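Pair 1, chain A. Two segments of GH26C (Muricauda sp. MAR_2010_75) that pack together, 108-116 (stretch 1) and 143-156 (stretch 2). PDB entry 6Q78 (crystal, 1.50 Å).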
# COMPACT_ATOMS: atom_id res chain seq x y z
N SER A 108 18.46 3.33 10.30
CA SER A 108 18.15 2.48 9.16
C SER A 108 17.07 3.12 8.31
O SER A 108 16.17 3.75 8.83
CB SER A 108 17.64 1.13 9.66
OG SER A 108 17.27 0.31 8.54
N ASP A 109 17.17 2.94 6.99
CA ASP A 109 16.03 3.24 6.12
C ASP A 109 14.85 2.32 6.46
O ASP A 109 15.01 1.28 7.10
CB ASP A 109 16.41 3.03 4.66
CG ASP A 109 17.05 4.24 4.02
OD1 ASP A 109 16.65 5.38 4.34
OD2 ASP A 109 17.95 4.07 3.15
N PRO A 110 13.64 2.70 6.07
CA PRO A 110 12.49 1.79 6.19
C PRO A 110 12.73 0.54 5.34
O PRO A 110 13.56 0.53 4.43
CB PRO A 110 11.31 2.63 5.67
CG PRO A 110 11.98 3.62 4.72
CD PRO A 110 13.31 3.94 5.33
N GLY A 111 11.94 -0.53 5.63
CA GLY A 111 12.05 -1.71 4.76
C GLY A 111 11.15 -1.69 3.55
O GLY A 111 11.21 -2.59 2.71
N LEU A 112 10.30 -0.67 3.45
CA LEU A 112 9.30 -0.58 2.40
C LEU A 112 9.06 0.89 2.07
O LEU A 112 9.08 1.75 2.97
CB LEU A 112 8.00 -1.28 2.84
CG LEU A 112 6.74 -1.16 1.99
CD1 LEU A 112 5.91 -2.42 2.24
CD2 LEU A 112 5.98 0.04 2.36
N LEU A 113 8.89 1.17 0.79
CA LEU A 113 8.59 2.50 0.29
C LEU A 113 7.21 2.52 -0.35
O LEU A 113 6.93 1.67 -1.21
CB LEU A 113 9.61 2.90 -0.76
CG LEU A 113 9.34 4.24 -1.48
CD1 LEU A 113 9.40 5.38 -0.44
CD2 LEU A 113 10.30 4.47 -2.62
N GLY A 114 6.37 3.47 0.05
CA GLY A 114 5.07 3.69 -0.59
C GLY A 114 5.18 4.84 -1.57
O GLY A 114 5.78 5.87 -1.28
N SER A 115 4.60 4.63 -2.76
CA SER A 115 4.50 5.68 -3.78
C SER A 115 3.07 5.71 -4.32
O SER A 115 2.22 4.91 -3.93
CB SER A 115 5.43 5.35 -4.96
OG SER A 115 6.79 5.41 -4.46
N ASP A 116 2.80 6.67 -5.22
CA ASP A 116 1.43 6.91 -5.68
C ASP A 116 1.46 7.10 -7.19
O ASP A 116 2.32 7.83 -7.71
CB ASP A 116 0.89 8.18 -4.99
CG ASP A 116 -0.65 8.32 -5.06
OD1 ASP A 116 -1.30 7.90 -6.05
OD2 ASP A 116 -1.20 8.95 -4.10
N ASP A 143 13.19 7.15 -6.89
CA ASP A 143 13.09 6.66 -5.51
C ASP A 143 12.75 5.17 -5.48
O ASP A 143 13.29 4.43 -4.64
CB ASP A 143 12.02 7.46 -4.75
CG ASP A 143 12.44 8.87 -4.40
OD1 ASP A 143 11.56 9.66 -3.91
OD2 ASP A 143 13.61 9.22 -4.63
N VAL A 144 11.90 4.71 -6.41
CA VAL A 144 11.54 3.29 -6.48
C VAL A 144 12.75 2.44 -6.88
O VAL A 144 12.97 1.35 -6.32
CB VAL A 144 10.35 3.13 -7.44
CG1 VAL A 144 10.13 1.65 -7.87
CG2 VAL A 144 9.08 3.65 -6.76
N LEU A 145 13.53 2.91 -7.86
CA LEU A 145 14.72 2.15 -8.25
C LEU A 145 15.74 2.13 -7.13
O LEU A 145 16.37 1.08 -6.89
CB LEU A 145 15.35 2.72 -9.53
CG LEU A 145 14.46 2.71 -10.78
CD1 LEU A 145 15.25 3.37 -11.95
CD2 LEU A 145 14.09 1.28 -11.15
N ARG A 146 15.92 3.27 -6.43
CA ARG A 146 16.79 3.31 -5.25
C ARG A 146 16.32 2.31 -4.21
O ARG A 146 17.12 1.53 -3.65
CB ARG A 146 16.73 4.73 -4.66
CG ARG A 146 17.26 4.89 -3.21
CD ARG A 146 17.27 6.38 -2.85
NE ARG A 146 17.54 6.66 -1.45
CZ ARG A 146 17.44 7.88 -0.93
NH1 ARG A 146 17.05 8.89 -1.69
NH2 ARG A 146 17.72 8.07 0.36
N ALA A 147 15.01 2.29 -3.94
CA ALA A 147 14.48 1.34 -2.96
C ALA A 147 14.77 -0.10 -3.38
O ALA A 147 15.25 -0.91 -2.57
CB ALA A 147 12.97 1.56 -2.78
N PHE A 148 14.49 -0.44 -4.65
CA PHE A 148 14.71 -1.81 -5.10
C PHE A 148 16.19 -2.17 -5.03
O PHE A 148 16.54 -3.29 -4.62
CB PHE A 148 14.19 -1.96 -6.53
CG PHE A 148 14.41 -3.31 -7.12
CD1 PHE A 148 13.66 -4.39 -6.69
CD2 PHE A 148 15.39 -3.50 -8.07
CE1 PHE A 148 13.86 -5.64 -7.23
CE2 PHE A 148 15.61 -4.76 -8.63
CZ PHE A 148 14.82 -5.83 -8.20
N ASP A 149 17.08 -1.25 -5.45
CA ASP A 149 18.51 -1.56 -5.38
C ASP A 149 18.97 -1.85 -3.96
O ASP A 149 19.94 -2.59 -3.75
CB ASP A 149 19.35 -0.41 -5.94
CG ASP A 149 19.32 -0.31 -7.47
OD1 ASP A 149 18.79 -1.23 -8.13
OD2 ASP A 149 19.86 0.72 -7.99
N MET A 150 18.31 -1.25 -2.96
CA MET A 150 18.64 -1.49 -1.55
C MET A 150 17.88 -2.68 -0.97
O MET A 150 18.13 -3.06 0.20
CB MET A 150 18.35 -0.21 -0.73
CG MET A 150 19.26 0.93 -1.17
SD MET A 150 19.18 2.36 -0.07
CE MET A 150 17.46 2.73 -0.17
N GLY A 151 16.98 -3.28 -1.76
CA GLY A 151 16.22 -4.44 -1.34
C GLY A 151 14.87 -4.16 -0.73
O GLY A 151 14.20 -5.10 -0.29
N LEU A 152 14.47 -2.90 -0.64
CA LEU A 152 13.17 -2.57 -0.07
C LEU A 152 12.05 -3.09 -0.95
O LEU A 152 12.23 -3.33 -2.15
CB LEU A 152 12.98 -1.06 0.05
CG LEU A 152 13.67 -0.33 1.22
CD1 LEU A 152 15.17 -0.47 1.22
CD2 LEU A 152 13.26 1.13 1.19
N VAL A 153 10.87 -3.23 -0.34
CA VAL A 153 9.62 -3.53 -1.03
C VAL A 153 8.99 -2.21 -1.46
O VAL A 153 9.01 -1.24 -0.73
CB VAL A 153 8.70 -4.30 -0.08
CG1 VAL A 153 7.34 -4.56 -0.68
CG2 VAL A 153 9.35 -5.62 0.37
N ASN A 154 8.37 -2.19 -2.65
CA ASN A 154 7.66 -1.01 -3.17
C ASN A 154 6.17 -1.29 -3.29
O ASN A 154 5.77 -2.29 -3.90
CB ASN A 154 8.19 -0.62 -4.57
CG ASN A 154 9.53 0.07 -4.52
OD1 ASN A 154 9.62 1.26 -4.19
ND2 ASN A 154 10.59 -0.66 -4.86
N VAL A 155 5.36 -0.39 -2.75
CA VAL A 155 3.90 -0.45 -2.85
C VAL A 155 3.42 0.84 -3.50
O VAL A 155 3.87 1.93 -3.12
CB VAL A 155 3.26 -0.65 -1.46
CG1 VAL A 155 1.74 -0.86 -1.63
CG2 VAL A 155 3.90 -1.80 -0.73
N PHE A 156 2.50 0.74 -4.47
CA PHE A 156 1.84 1.91 -5.07
C PHE A 156 0.35 1.90 -4.79
O PHE A 156 -0.33 0.90 -5.08
CB PHE A 156 1.97 1.91 -6.59
CG PHE A 156 3.25 2.51 -7.12
CD1 PHE A 156 4.46 1.81 -7.00
CD2 PHE A 156 3.24 3.76 -7.72
CE1 PHE A 156 5.66 2.35 -7.51
CE2 PHE A 156 4.43 4.29 -8.26
CZ PHE A 156 5.63 3.57 -8.16
O HOH W 1 18.82 5.65 1.25
O HOH W 2 7.19 2.67 -3.94

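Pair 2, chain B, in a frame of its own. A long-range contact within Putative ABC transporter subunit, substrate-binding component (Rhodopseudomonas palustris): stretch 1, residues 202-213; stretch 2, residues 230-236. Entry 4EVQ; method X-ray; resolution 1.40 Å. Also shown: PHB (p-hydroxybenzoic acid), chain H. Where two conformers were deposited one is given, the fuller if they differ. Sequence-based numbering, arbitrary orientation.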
# COMPACT_ATOMS: atom_id res chain seq x y z
N ILE B 202 -10.18 -22.03 -12.17
CA ILE B 202 -11.29 -21.09 -11.98
C ILE B 202 -12.46 -21.41 -12.90
O ILE B 202 -13.58 -21.49 -12.44
CB ILE B 202 -10.81 -19.66 -12.23
CG1 ILE B 202 -9.98 -19.19 -11.01
CG2 ILE B 202 -12.01 -18.69 -12.43
CD1 ILE B 202 -9.13 -17.98 -11.28
N ALA B 203 -12.19 -21.60 -14.20
CA ALA B 203 -13.30 -21.95 -15.11
C ALA B 203 -14.06 -23.19 -14.62
O ALA B 203 -15.30 -23.23 -14.61
CB ALA B 203 -12.78 -22.13 -16.52
N SER B 204 -13.32 -24.19 -14.21
CA SER B 204 -13.93 -25.47 -13.83
C SER B 204 -14.80 -25.32 -12.60
O SER B 204 -15.75 -26.09 -12.43
CB SER B 204 -12.87 -26.54 -13.57
OG SER B 204 -12.22 -26.38 -12.32
N LEU B 205 -14.48 -24.37 -11.72
CA LEU B 205 -15.20 -24.18 -10.47
C LEU B 205 -16.47 -23.35 -10.61
O LEU B 205 -17.27 -23.29 -9.68
CB LEU B 205 -14.28 -23.50 -9.43
CG LEU B 205 -13.15 -24.41 -8.94
CD1 LEU B 205 -12.03 -23.60 -8.31
CD2 LEU B 205 -13.66 -25.46 -7.94
N LYS B 206 -16.60 -22.67 -11.75
CA LYS B 206 -17.79 -21.88 -12.09
C LYS B 206 -18.23 -20.91 -10.97
O LYS B 206 -19.42 -20.84 -10.61
CB LYS B 206 -18.97 -22.80 -12.47
CG LYS B 206 -18.66 -23.66 -13.67
CD LYS B 206 -19.82 -24.62 -14.01
CE LYS B 206 -19.43 -25.61 -15.11
NZ LYS B 206 -20.59 -26.43 -15.50
N PRO B 207 -17.29 -20.12 -10.45
CA PRO B 207 -17.70 -19.08 -9.51
C PRO B 207 -18.45 -17.94 -10.19
O PRO B 207 -18.42 -17.82 -11.42
CB PRO B 207 -16.34 -18.59 -8.96
CG PRO B 207 -15.43 -18.69 -10.14
CD PRO B 207 -15.85 -20.01 -10.80
N ASP B 208 -19.10 -17.08 -9.41
CA ASP B 208 -19.67 -15.87 -9.96
C ASP B 208 -18.77 -14.65 -9.86
O ASP B 208 -19.10 -13.58 -10.37
CB ASP B 208 -21.07 -15.58 -9.41
CG ASP B 208 -21.11 -15.23 -7.93
OD1 ASP B 208 -20.07 -15.05 -7.27
OD2 ASP B 208 -22.23 -15.10 -7.37
N CYS B 209 -17.57 -14.86 -9.30
CA CYS B 209 -16.56 -13.80 -9.27
C CYS B 209 -15.22 -14.41 -8.87
O CYS B 209 -15.13 -15.47 -8.26
CB CYS B 209 -16.94 -12.70 -8.24
SG CYS B 209 -17.21 -13.30 -6.55
N VAL B 210 -14.18 -13.63 -9.15
CA VAL B 210 -12.81 -13.93 -8.75
C VAL B 210 -12.28 -12.72 -7.98
O VAL B 210 -12.47 -11.57 -8.41
CB VAL B 210 -11.93 -14.23 -9.95
CG1 VAL B 210 -10.47 -14.35 -9.53
CG2 VAL B 210 -12.38 -15.52 -10.64
N TYR B 211 -11.66 -13.01 -6.85
CA TYR B 211 -10.93 -12.02 -6.06
C TYR B 211 -9.44 -12.30 -6.20
O TYR B 211 -9.00 -13.39 -5.85
CB TYR B 211 -11.33 -12.14 -4.59
CG TYR B 211 -10.56 -11.28 -3.59
CD1 TYR B 211 -10.94 -9.98 -3.35
CD2 TYR B 211 -9.51 -11.80 -2.86
CE1 TYR B 211 -10.27 -9.22 -2.41
CE2 TYR B 211 -8.83 -11.04 -1.92
CZ TYR B 211 -9.23 -9.78 -1.69
OH TYR B 211 -8.60 -9.01 -0.71
N ALA B 212 -8.68 -11.32 -6.69
CA ALA B 212 -7.25 -11.51 -6.92
C ALA B 212 -6.45 -10.39 -6.29
O ALA B 212 -6.79 -9.22 -6.40
CB ALA B 212 -6.95 -11.57 -8.42
N PHE B 213 -5.34 -10.80 -5.70
CA PHE B 213 -4.31 -9.85 -5.29
C PHE B 213 -3.02 -10.18 -6.02
O PHE B 213 -2.40 -11.24 -5.78
CB PHE B 213 -4.05 -9.74 -3.78
CG PHE B 213 -2.73 -9.00 -3.47
CD1 PHE B 213 -2.59 -7.68 -3.80
CD2 PHE B 213 -1.62 -9.67 -2.96
CE1 PHE B 213 -1.38 -7.02 -3.63
CE2 PHE B 213 -0.39 -9.00 -2.81
CZ PHE B 213 -0.29 -7.68 -3.15
N ASN B 230 -11.30 -15.59 -21.49
CA ASN B 230 -12.71 -15.50 -21.89
C ASN B 230 -13.65 -16.21 -20.91
O ASN B 230 -14.50 -17.04 -21.31
CB ASN B 230 -12.87 -16.08 -23.30
CG ASN B 230 -12.14 -15.28 -24.34
OD1 ASN B 230 -12.16 -14.05 -24.32
ND2 ASN B 230 -11.50 -15.97 -25.28
N LEU B 231 -13.51 -15.87 -19.63
CA LEU B 231 -14.13 -16.64 -18.57
C LEU B 231 -15.59 -16.28 -18.35
O LEU B 231 -16.34 -17.09 -17.81
CB LEU B 231 -13.36 -16.38 -17.26
CG LEU B 231 -11.97 -16.98 -17.20
CD1 LEU B 231 -11.26 -16.40 -15.96
CD2 LEU B 231 -12.00 -18.48 -17.13
N GLY B 232 -16.00 -15.07 -18.77
CA GLY B 232 -17.33 -14.58 -18.46
C GLY B 232 -17.62 -14.49 -16.97
O GLY B 232 -18.75 -14.66 -16.50
N ILE B 233 -16.57 -14.21 -16.19
CA ILE B 233 -16.67 -14.10 -14.74
C ILE B 233 -16.01 -12.76 -14.30
O ILE B 233 -14.88 -12.47 -14.70
CB ILE B 233 -15.91 -15.27 -14.02
CG1 ILE B 233 -16.52 -16.61 -14.37
CG2 ILE B 233 -15.91 -15.07 -12.49
CD1 ILE B 233 -15.57 -17.81 -14.07
N PRO B 234 -16.69 -11.95 -13.52
CA PRO B 234 -16.10 -10.65 -13.16
C PRO B 234 -14.96 -10.78 -12.18
O PRO B 234 -14.98 -11.53 -11.23
CB PRO B 234 -17.24 -9.91 -12.49
CG PRO B 234 -18.17 -10.94 -12.01
CD PRO B 234 -18.07 -12.09 -12.99
N LEU B 235 -13.93 -10.00 -12.50
CA LEU B 235 -12.70 -9.88 -11.70
C LEU B 235 -12.77 -8.69 -10.78
O LEU B 235 -13.08 -7.57 -11.18
CB LEU B 235 -11.52 -9.80 -12.65
CG LEU B 235 -10.12 -9.65 -11.99
CD1 LEU B 235 -9.85 -10.86 -11.10
CD2 LEU B 235 -9.07 -9.54 -13.04
N TRP B 236 -12.42 -8.98 -9.54
CA TRP B 236 -12.33 -8.01 -8.46
C TRP B 236 -11.01 -8.17 -7.71
O TRP B 236 -10.39 -9.20 -7.74
CB TRP B 236 -13.41 -8.32 -7.44
CG TRP B 236 -14.82 -7.91 -7.77
CD1 TRP B 236 -15.67 -8.49 -8.67
CD2 TRP B 236 -15.52 -6.83 -7.18
NE1 TRP B 236 -16.88 -7.82 -8.67
CE2 TRP B 236 -16.82 -6.80 -7.77
CE3 TRP B 236 -15.20 -5.88 -6.22
CZ2 TRP B 236 -17.77 -5.87 -7.40
CZ3 TRP B 236 -16.16 -4.94 -5.87
CH2 TRP B 236 -17.44 -4.97 -6.44
C1' PHB H . 2.65 -6.19 0.63
O1' PHB H . 3.47 -7.13 0.54
O2' PHB H . 2.23 -5.74 1.77
C1 PHB H . 2.10 -5.50 -0.56
C2 PHB H . 2.83 -5.52 -1.75
C3 PHB H . 2.32 -4.89 -2.87
C4 PHB H . 1.11 -4.28 -2.81
C5 PHB H . 0.38 -4.23 -1.64
C6 PHB H . 0.89 -4.85 -0.54
O4 PHB H . 0.59 -3.67 -3.90

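The sharpest difference lies at one matched position on the second strand, N154(A) in pair 1 and L235(B) in pair 2. In pair 1 this face of the sheet holds a water: N154(A) OD1 (2.8 Å), L113(A) O (2.9 Å) and S115(A) OG (2.8 Å) all lie within hydrogen-bonding distance of its oxygen. The amide and the hydroxyl suit a site occupied by a water, since each offers it a polar atom. In pair 2 the same face is apolar. L235(B) CD1 lies 3.9 Å from V210(B) CG1 and 4.0 Å from A212(B) CB, so one methyl of the leucine packs against both V210(B) and A212(B). S115(A) and A212(B) superpose closely and differ in the hydroxyl that reaches the water.

The shared frame is a parallel pair of strands, each entered from a loop; 14 residues superpose with an RMSD of 0.7 Å. L113(A) and V210(B) occupy one position, and each uses both backbone polar groups across the gap. L113(A) N donates to V153(A) O (2.9 Å) and its O accepts from V155(A) N (3.0 Å); V210(B) N donates to P234(B) O (3.1 Å) and its O accepts from W236(B) N (2.8 Å). One rung earlier the pairs part. V153(A) N donates to G111(A) O (3.1 Å), whereas its counterpart P234(B) has no amide hydrogen, and its CD instead sits 3.2 Å from D208(B) O.

Before the second strand, G151(A) matches G232(B). Both have positive phi, which favours glycine; in G151(A), which closes a Schellman motif, a CB would also be jammed against the preceding carbonyl O. Next come L152(A) and I233(B), whose side-chain centres fall 0.4 Å apart. Both point toward the first stretch: L152(A) CD2 reaches P110(A) O at 3.3 Å, and I233(B) CG2 reaches C209(B) CA at 3.5 Å. P110(A) matches P207(B), whose CD packs 4.0 Å from I233(B) CD1.

On the other face, L112(A) CD1 packs against V155(A) CG2 (3.6 Å), beside the bare G114(A). Pair 2 has C209(B), Y211(B) and W236(B) at these positions: a smaller cysteine is paired with a larger indole, C209(B) CB lying 4.4 Å from W236(B) CD1.

Just before the glycine, M150(A) matches L231(B). M150(A) CE lies 3.6 Å from D109(A) OD2, and a water links that carboxylate oxygen (2.6 Å) to R146(A) NH2 (2.8 Å). In pair 2, L231(B) CD2 lies 3.8 Å from A203(B) CB, an apolar contact with the helix.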